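Local coordinates for protein LysR family transcriptional regulator (Vibrio vulnificus, PDB 5B7H) that probably acts as a DNA-binding transcription regulator of the LysR family, an OxyR-type protein whose regulatory domain forms this chain, at residues P112-L118 and E139-S145. The protein carries 1 engineered substitution. Residues are numbered along the deposited sequence; the frame is centred on the assembly and turned at random.
Sequences PDESVFL and EKINPFS
V116 O receives the backbone N-H of N142 at 2.8 Å, and V116 N in turn donates to K140 O, making a single beta bridge between V116 and I141. Beyond it, N142 ND2 donates to E114 O at 2.9 Å, nearly in the amide's own plane, while OD1 takes the backbone N-H of F144 on a lone pair, closing an Asx turn over P143. With CG anti to the backbone N (chi1 -167°), the amide stacks on the F117 ring, the planes 15° apart, and CB sits 3.7 Å above the ring centre in a CH-pi contact. Asparagine suits this place because a short, flat group can both bond and stack. The F117 side chain also packs on helix 149-157 and on L48 of the second subunit. I141 CG2 and CD1 both touch L118 CD1. In the type II turn from P112 to S115, E114 takes the positive phi (62°) more often filled by glycine, and its N donates to E139 O. K140, bent at chi2 and extended beyond, forms a salt bridge from NZ to D113 OD2 (2.9 Å); NZ also donates to L111 O. This lysine probably offsets the charge of D113, whose OD1 lies 4.3 Å from E139 OE2, easing the closeness of two carboxylates.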
loop_
_atom_site.group_PDB
_atom_site.type_symbol
_atom_site.label_atom_id
_atom_site.label_comp_id
_atom_site.label_asym_id
_atom_site.label_seq_id
_atom_site.Cartn_x
_atom_site.Cartn_y
_atom_site.Cartn_z
ATOM N N PRO A 112 -8.644 23.975 -12.702
ATOM C CA PRO A 112 -7.802 25.002 -12.087
ATOM C C PRO A 112 -6.336 24.596 -12.189
ATOM O O PRO A 112 -6.003 23.408 -12.221
ATOM C CB PRO A 112 -8.253 25.001 -10.623
ATOM C CG PRO A 112 -9.579 24.318 -10.607
ATOM C CD PRO A 112 -9.525 23.314 -11.719
ATOM N N ASP A 113 -5.462 25.604 -12.232
ATOM C CA ASP A 113 -4.034 25.331 -12.089
ATOM C C ASP A 113 -3.782 24.550 -10.799
ATOM O O ASP A 113 -4.484 24.742 -9.805
ATOM C CB ASP A 113 -3.275 26.657 -12.016
ATOM C CG ASP A 113 -3.190 27.349 -13.370
ATOM O OD1 ASP A 113 -2.673 28.490 -13.411
ATOM O OD2 ASP A 113 -3.622 26.758 -14.390
ATOM N N GLU A 114 -2.788 23.633 -10.842
ATOM C CA GLU A 114 -2.356 22.863 -9.664
ATOM C C GLU A 114 -3.466 21.983 -9.103
ATOM O O GLU A 114 -3.458 21.653 -7.914
ATOM C CB GLU A 114 -1.818 23.744 -8.523
ATOM C CG GLU A 114 -0.819 24.783 -8.954
ATOM C CD GLU A 114 -0.028 25.404 -7.798
ATOM O OE1 GLU A 114 1.034 25.998 -8.078
ATOM O OE2 GLU A 114 -0.439 25.289 -6.624
ATOM N N SER A 115 -4.415 21.550 -9.921
ATOM C CA SER A 115 -5.476 20.677 -9.406
ATOM C C SER A 115 -5.226 19.197 -9.618
ATOM O O SER A 115 -5.981 18.380 -9.083
ATOM C CB SER A 115 -6.830 21.056 -10.013
ATOM O OG SER A 115 -6.793 20.908 -11.445
ATOM N N VAL A 116 -4.220 18.825 -10.397
ATOM C CA VAL A 116 -3.942 17.419 -10.692
ATOM C C VAL A 116 -2.811 16.962 -9.790
ATOM O O VAL A 116 -1.691 17.475 -9.895
ATOM C CB VAL A 116 -3.566 17.234 -12.167
ATOM C CG1 VAL A 116 -3.208 15.760 -12.411
ATOM C CG2 VAL A 116 -4.698 17.678 -13.012
ATOM N N PHE A 117 -3.076 16.002 -8.909
ATOM C CA PHE A 117 -2.051 15.479 -8.008
ATOM C C PHE A 117 -1.473 14.203 -8.619
ATOM O O PHE A 117 -2.202 13.411 -9.238
ATOM C CB PHE A 117 -2.656 15.165 -6.619
ATOM C CG PHE A 117 -2.921 16.390 -5.789
ATOM C CD1 PHE A 117 -2.007 16.750 -4.779
ATOM C CD2 PHE A 117 -4.011 17.247 -6.068
ATOM C CE1 PHE A 117 -2.240 17.893 -3.971
ATOM C CE2 PHE A 117 -4.254 18.395 -5.287
ATOM C CZ PHE A 117 -3.355 18.721 -4.246
ATOM N N LEU A 118 -0.155 14.047 -8.513
ATOM C CA LEU A 118 0.536 12.893 -9.096
ATOM C C LEU A 118 1.543 12.342 -8.102
ATOM O O LEU A 118 2.064 13.081 -7.263
ATOM C CB LEU A 118 1.362 13.276 -10.332
ATOM C CG LEU A 118 0.475 13.833 -11.458
ATOM C CD1 LEU A 118 1.345 14.463 -12.545
ATOM C CD2 LEU A 118 -0.443 12.755 -12.060
ATOM N N GLU A 139 1.131 23.319 -15.867
ATOM C CA GLU A 139 0.553 24.212 -14.876
ATOM C C GLU A 139 -0.615 23.586 -14.126
ATOM O O GLU A 139 -0.969 24.075 -13.041
ATOM C CB GLU A 139 0.113 25.531 -15.496
ATOM C CG GLU A 139 1.257 26.498 -15.699
ATOM C CD GLU A 139 0.788 27.870 -16.165
ATOM O OE1 GLU A 139 0.159 27.960 -17.246
ATOM O OE2 GLU A 139 1.046 28.864 -15.448
ATOM N N LYS A 140 -1.224 22.549 -14.684
ATOM C CA LYS A 140 -2.332 21.920 -13.983
ATOM C C LYS A 140 -1.856 21.002 -12.881
ATOM O O LYS A 140 -2.686 20.498 -12.105
ATOM C CB LYS A 140 -3.252 21.156 -14.937
ATOM C CG LYS A 140 -3.822 22.026 -16.071
ATOM C CD LYS A 140 -4.460 23.272 -15.511
ATOM C CE LYS A 140 -5.068 24.159 -16.602
ATOM N NZ LYS A 140 -5.636 25.411 -16.003
ATOM N N ILE A 141 -0.565 20.712 -12.799
ATOM C CA ILE A 141 -0.096 19.702 -11.854
ATOM C C ILE A 141 0.243 20.380 -10.529
ATOM O O ILE A 141 0.978 21.382 -10.486
ATOM C CB ILE A 141 1.128 18.952 -12.411
ATOM C CG1 ILE A 141 0.801 18.218 -13.712
ATOM C CG2 ILE A 141 1.793 18.056 -11.317
ATOM C CD1 ILE A 141 2.072 17.733 -14.427
ATOM N N ASN A 142 -0.295 19.847 -9.443
ATOM C CA ASN A 142 -0.001 20.407 -8.135
ATOM C C ASN A 142 1.456 20.136 -7.758
ATOM O O ASN A 142 1.965 19.030 -7.974
ATOM C CB ASN A 142 -0.906 19.765 -7.070
ATOM C CG ASN A 142 -0.851 20.545 -5.747
ATOM O OD1 ASN A 142 0.122 20.421 -4.993
ATOM N ND2 ASN A 142 -1.859 21.402 -5.503
ATOM N N PRO A 143 2.164 21.123 -7.209
ATOM C CA PRO A 143 3.579 20.899 -6.872
ATOM C C PRO A 143 3.825 19.961 -5.698
ATOM O O PRO A 143 4.972 19.512 -5.543
ATOM C CB PRO A 143 4.091 22.298 -6.543
ATOM C CG PRO A 143 2.843 23.097 -6.192
ATOM C CD PRO A 143 1.773 22.541 -7.090
ATOM N N PHE A 144 2.822 19.619 -4.899
ATOM C CA PHE A 144 3.025 18.662 -3.814
ATOM C C PHE A 144 2.827 17.258 -4.384
ATOM O O PHE A 144 1.709 16.883 -4.765
ATOM C CB PHE A 144 2.059 18.947 -2.674
ATOM C CG PHE A 144 2.237 18.014 -1.511
ATOM C CD1 PHE A 144 1.483 16.836 -1.406
ATOM C CD2 PHE A 144 3.198 18.303 -0.555
ATOM C CE1 PHE A 144 1.672 16.011 -0.310
ATOM C CE2 PHE A 144 3.387 17.469 0.519
ATOM C CZ PHE A 144 2.651 16.339 0.628
ATOM N N SER A 145 3.908 16.490 -4.441
ATOM C CA SER A 145 3.842 15.147 -4.986
ATOM C C SER A 145 3.426 14.139 -3.930
ATOM O O SER A 145 3.881 14.188 -2.786
ATOM C CB SER A 145 5.200 14.739 -5.528
ATOM O OG SER A 145 5.598 15.639 -6.548
HETATM O O HOH W 1 1.224 16.389 -7.488
#